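Type IV secretion protein Dot (Legionella pneumophila, PDB 6KS5) acts as a deubiquitinase of the bacterium and regulates the association of polyubiquitin chains with the phagosome that houses it. Local coordinates at residues V231-L236 against P253-P258. Residues are numbered along the deposited sequence; the frame is centred on the assembly and turned at random.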
ATOM      1  N   VAL A 231       9.194  -9.373  -2.568  1.00 89.73           N
ATOM      2  CA  VAL A 231       9.785  -9.081  -3.867  1.00 86.87           C
ATOM      3  C   VAL A 231      11.076  -8.283  -3.740  1.00 85.70           C
ATOM      4  O   VAL A 231      11.862  -8.228  -4.694  1.00 84.85           O
ATOM      5  CB  VAL A 231       8.780  -8.337  -4.762  1.00 80.76           C
ATOM      6  CG1 VAL A 231       8.842  -6.839  -4.502  1.00 75.74           C
ATOM      7  CG2 VAL A 231       9.052  -8.641  -6.224  1.00 81.14           C
ATOM      8  N   ILE A 232      11.324  -7.660  -2.588  1.00 86.11           N
ATOM      9  CA  ILE A 232      12.568  -6.944  -2.357  1.00 86.24           C
ATOM     10  C   ILE A 232      13.373  -7.550  -1.214  1.00 91.27           C
ATOM     11  O   ILE A 232      14.366  -6.965  -0.782  1.00 92.44           O
ATOM     12  CB  ILE A 232      12.316  -5.442  -2.118  1.00 82.34           C
ATOM     13  CG1 ILE A 232      11.280  -5.233  -1.011  1.00 80.59           C
ATOM     14  CG2 ILE A 232      11.888  -4.759  -3.416  1.00 80.30           C
ATOM     15  CD1 ILE A 232      11.346  -3.840  -0.389  1.00 79.54           C
ATOM     16  N   ASN A 233      12.969  -8.725  -0.725  1.00 83.59           N
ATOM     17  CA  ASN A 233      13.723  -9.474   0.284  1.00 89.87           C
ATOM     18  C   ASN A 233      13.934  -8.657   1.560  1.00 89.29           C
ATOM     19  O   ASN A 233      15.028  -8.631   2.131  1.00 91.55           O
ATOM     20  CB  ASN A 233      15.062  -9.960  -0.280  1.00 93.11           C
ATOM     21  CG  ASN A 233      15.195 -11.478  -0.261  1.00100.75           C
ATOM     22  OD1 ASN A 233      14.280 -12.193   0.154  1.00104.16           O
ATOM     23  ND2 ASN A 233      16.344 -11.976  -0.707  1.00103.11           N
ATOM     24  N   GLN A 234      12.875  -7.995   2.023  1.00 84.53           N
ATOM     25  CA  GLN A 234      12.937  -7.196   3.240  1.00 83.69           C
ATOM     26  C   GLN A 234      12.183  -7.904   4.356  1.00 88.29           C
ATOM     27  O   GLN A 234      10.943  -7.933   4.332  1.00 86.95           O
ATOM     28  CB  GLN A 234      12.353  -5.802   3.000  1.00 77.76           C
ATOM     29  CG  GLN A 234      12.161  -4.970   4.266  1.00 79.99           C
ATOM     30  CD  GLN A 234      13.474  -4.584   4.931  1.00 82.79           C
ATOM     31  OE1 GLN A 234      14.112  -3.603   4.548  1.00 84.32           O
ATOM     32  NE2 GLN A 234      13.884  -5.360   5.933  1.00 87.42           N
ATOM     33  N   PRO A 235      12.870  -8.490   5.339  1.00 86.46           N
ATOM     34  CA  PRO A 235      12.162  -9.107   6.467  1.00 89.82           C
ATOM     35  C   PRO A 235      11.297  -8.092   7.199  1.00 86.58           C
ATOM     36  O   PRO A 235      11.661  -6.923   7.344  1.00 84.53           O
ATOM     37  CB  PRO A 235      13.296  -9.628   7.357  1.00 94.08           C
ATOM     38  CG  PRO A 235      14.452  -9.799   6.433  1.00 94.10           C
ATOM     39  CD  PRO A 235      14.326  -8.695   5.424  1.00 88.67           C
ATOM     40  N   LEU A 236      10.135  -8.551   7.652  1.00 87.28           N
ATOM     41  CA  LEU A 236       9.172  -7.682   8.307  1.00 85.71           C
ATOM     42  C   LEU A 236       8.343  -8.509   9.274  1.00 91.57           C
ATOM     43  O   LEU A 236       8.003  -9.660   8.989  1.00 95.28           O
ATOM     44  CB  LEU A 236       8.258  -6.984   7.288  1.00 81.12           C
ATOM     45  CG  LEU A 236       7.059  -6.189   7.822  1.00 80.84           C
ATOM     46  CD1 LEU A 236       7.517  -5.066   8.744  1.00 80.81           C
ATOM     47  CD2 LEU A 236       6.231  -5.629   6.689  1.00 73.50           C
ATOM     48  N   PRO A 253      16.673 -15.198   7.163  1.00110.11           N
ATOM     49  CA  PRO A 253      17.882 -14.954   7.950  1.00111.35           C
ATOM     50  C   PRO A 253      19.125 -14.738   7.103  1.00110.27           C
ATOM     51  O   PRO A 253      20.127 -14.237   7.628  1.00110.92           O
ATOM     52  CB  PRO A 253      18.015 -16.216   8.818  1.00116.04           C
ATOM     53  CG  PRO A 253      16.682 -16.914   8.719  1.00116.48           C
ATOM     54  CD  PRO A 253      16.163 -16.568   7.361  1.00112.89           C
ATOM     55  N   LYS A 254      19.098 -15.105   5.819  1.00114.24           N
ATOM     56  CA  LYS A 254      20.283 -14.932   4.984  1.00114.02           C
ATOM     57  C   LYS A 254      20.615 -13.456   4.803  1.00109.40           C
ATOM     58  O   LYS A 254      21.782 -13.060   4.910  1.00110.15           O
ATOM     59  CB  LYS A 254      20.074 -15.617   3.633  1.00113.65           C
ATOM     60  CG  LYS A 254      21.284 -15.606   2.706  1.00114.93           C
ATOM     61  CD  LYS A 254      21.176 -14.492   1.670  1.00110.00           C
ATOM     62  CE  LYS A 254      19.784 -14.426   1.065  1.00105.61           C
ATOM     63  NZ  LYS A 254      19.615 -13.229   0.200  1.00101.06           N
ATOM     64  N   VAL A 255      19.610 -12.628   4.531  1.00111.68           N
ATOM     65  CA  VAL A 255      19.811 -11.184   4.521  1.00107.32           C
ATOM     66  C   VAL A 255      19.800 -10.682   5.957  1.00108.77           C
ATOM     67  O   VAL A 255      18.956 -11.083   6.766  1.00110.37           O
ATOM     68  CB  VAL A 255      18.737 -10.477   3.673  1.00101.56           C
ATOM     69  CG1 VAL A 255      18.958 -10.744   2.194  1.00 98.85           C
ATOM     70  CG2 VAL A 255      17.335 -10.901   4.094  1.00102.76           C
ATOM     71  N   ASN A 256      20.740  -9.807   6.284  1.00104.48           N
ATOM     72  CA  ASN A 256      20.841  -9.235   7.623  1.00106.64           C
ATOM     73  C   ASN A 256      20.776  -7.720   7.488  1.00104.84           C
ATOM     74  O   ASN A 256      21.767  -7.069   7.146  1.00108.42           O
ATOM     75  CB  ASN A 256      22.109  -9.696   8.336  1.00113.65           C
ATOM     76  CG  ASN A 256      21.948 -11.066   8.971  1.00113.80           C
ATOM     77  OD1 ASN A 256      20.905 -11.385   9.537  1.00109.82           O
ATOM     78  ND2 ASN A 256      23.003 -11.878   8.898  1.00118.74           N
ATOM     79  N   LEU A 257      19.599  -7.177   7.755  1.00104.01           N
ATOM     80  CA  LEU A 257      19.339  -5.754   7.838  1.00101.90           C
ATOM     81  C   LEU A 257      18.792  -5.441   9.223  1.00103.65           C
ATOM     82  O   LEU A 257      18.424  -6.357   9.974  1.00106.03           O
ATOM     83  CB  LEU A 257      18.341  -5.315   6.755  1.00108.72           C
ATOM     84  N   PRO A 258      18.765  -4.170   9.627  1.00106.15           N
ATOM     85  CA  PRO A 258      18.141  -3.814  10.906  1.00106.31           C
ATOM     86  C   PRO A 258      16.711  -4.337  10.997  1.00102.46           C
ATOM     87  O   PRO A 258      15.956  -4.312  10.022  1.00 99.36           O
ATOM     88  CB  PRO A 258      18.188  -2.285  10.906  1.00105.64           C
ATOM     89  CG  PRO A 258      19.399  -1.968  10.097  1.00109.03           C
ATOM     90  CD  PRO A 258      19.464  -3.021   9.022  1.00107.26           C
TER
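At the Schellman motif that closes helix 222-231, Val255 leans on Asn233 and Pro235, a small example of how a connection between two strands settles on the turn between a helix and its following strand. Asn233 is the C-prime residue of that motif; its positive phi (58°) turns the chain off the helix, and the backbone N of Gln234 reaches back to the carbonyl oxygen of Met229. The next residues lead into strand 236-239, while 253-258 passes by on the surface, with the CA atoms of Asn233 and Val255 7.6 Å apart.

Val255 carries the apolar part through one methyl. With chi1 at -72°, CG1 lies beside the backbone N and CG2 sits between that N and the carbonyl carbon. From there CG2 lies against Pro235, 3.9 Å from its CG and 4.0 Å from its CD, and approaches the backbone oxygen Asn233 O at 3.8 Å. Lys254, bent in mid-chain, swings its amine end back towards the side chain of Asn233, the two crossing at about a right angle. No hydrogen bond joins the segments, and the meeting buries 206 Å².

A side-chain hydrogen bond lies within 231-236 itself. Gln234 NE2 donates to Pro235 O at 3.1 Å with an N-H...O angle of 148°, using a lone pair in the carbonyl plane, although the oxygen lies somewhat out of the amide plane. The buried side chain bends forward along the chain, at chi2, to reach that oxygen, and touches Phe34 and Tyr37 of helix 29-40; Tyr37 OH also bonds Pro258 O.

Leu236 pairs with Tyr250 through the backbone. Strand 236-239 lies between 246-250, antiparallel to it, and 261-263, parallel to it; 253-258 therefore spans its start, a same-end connection between antiparallel strands of a mixed sheet.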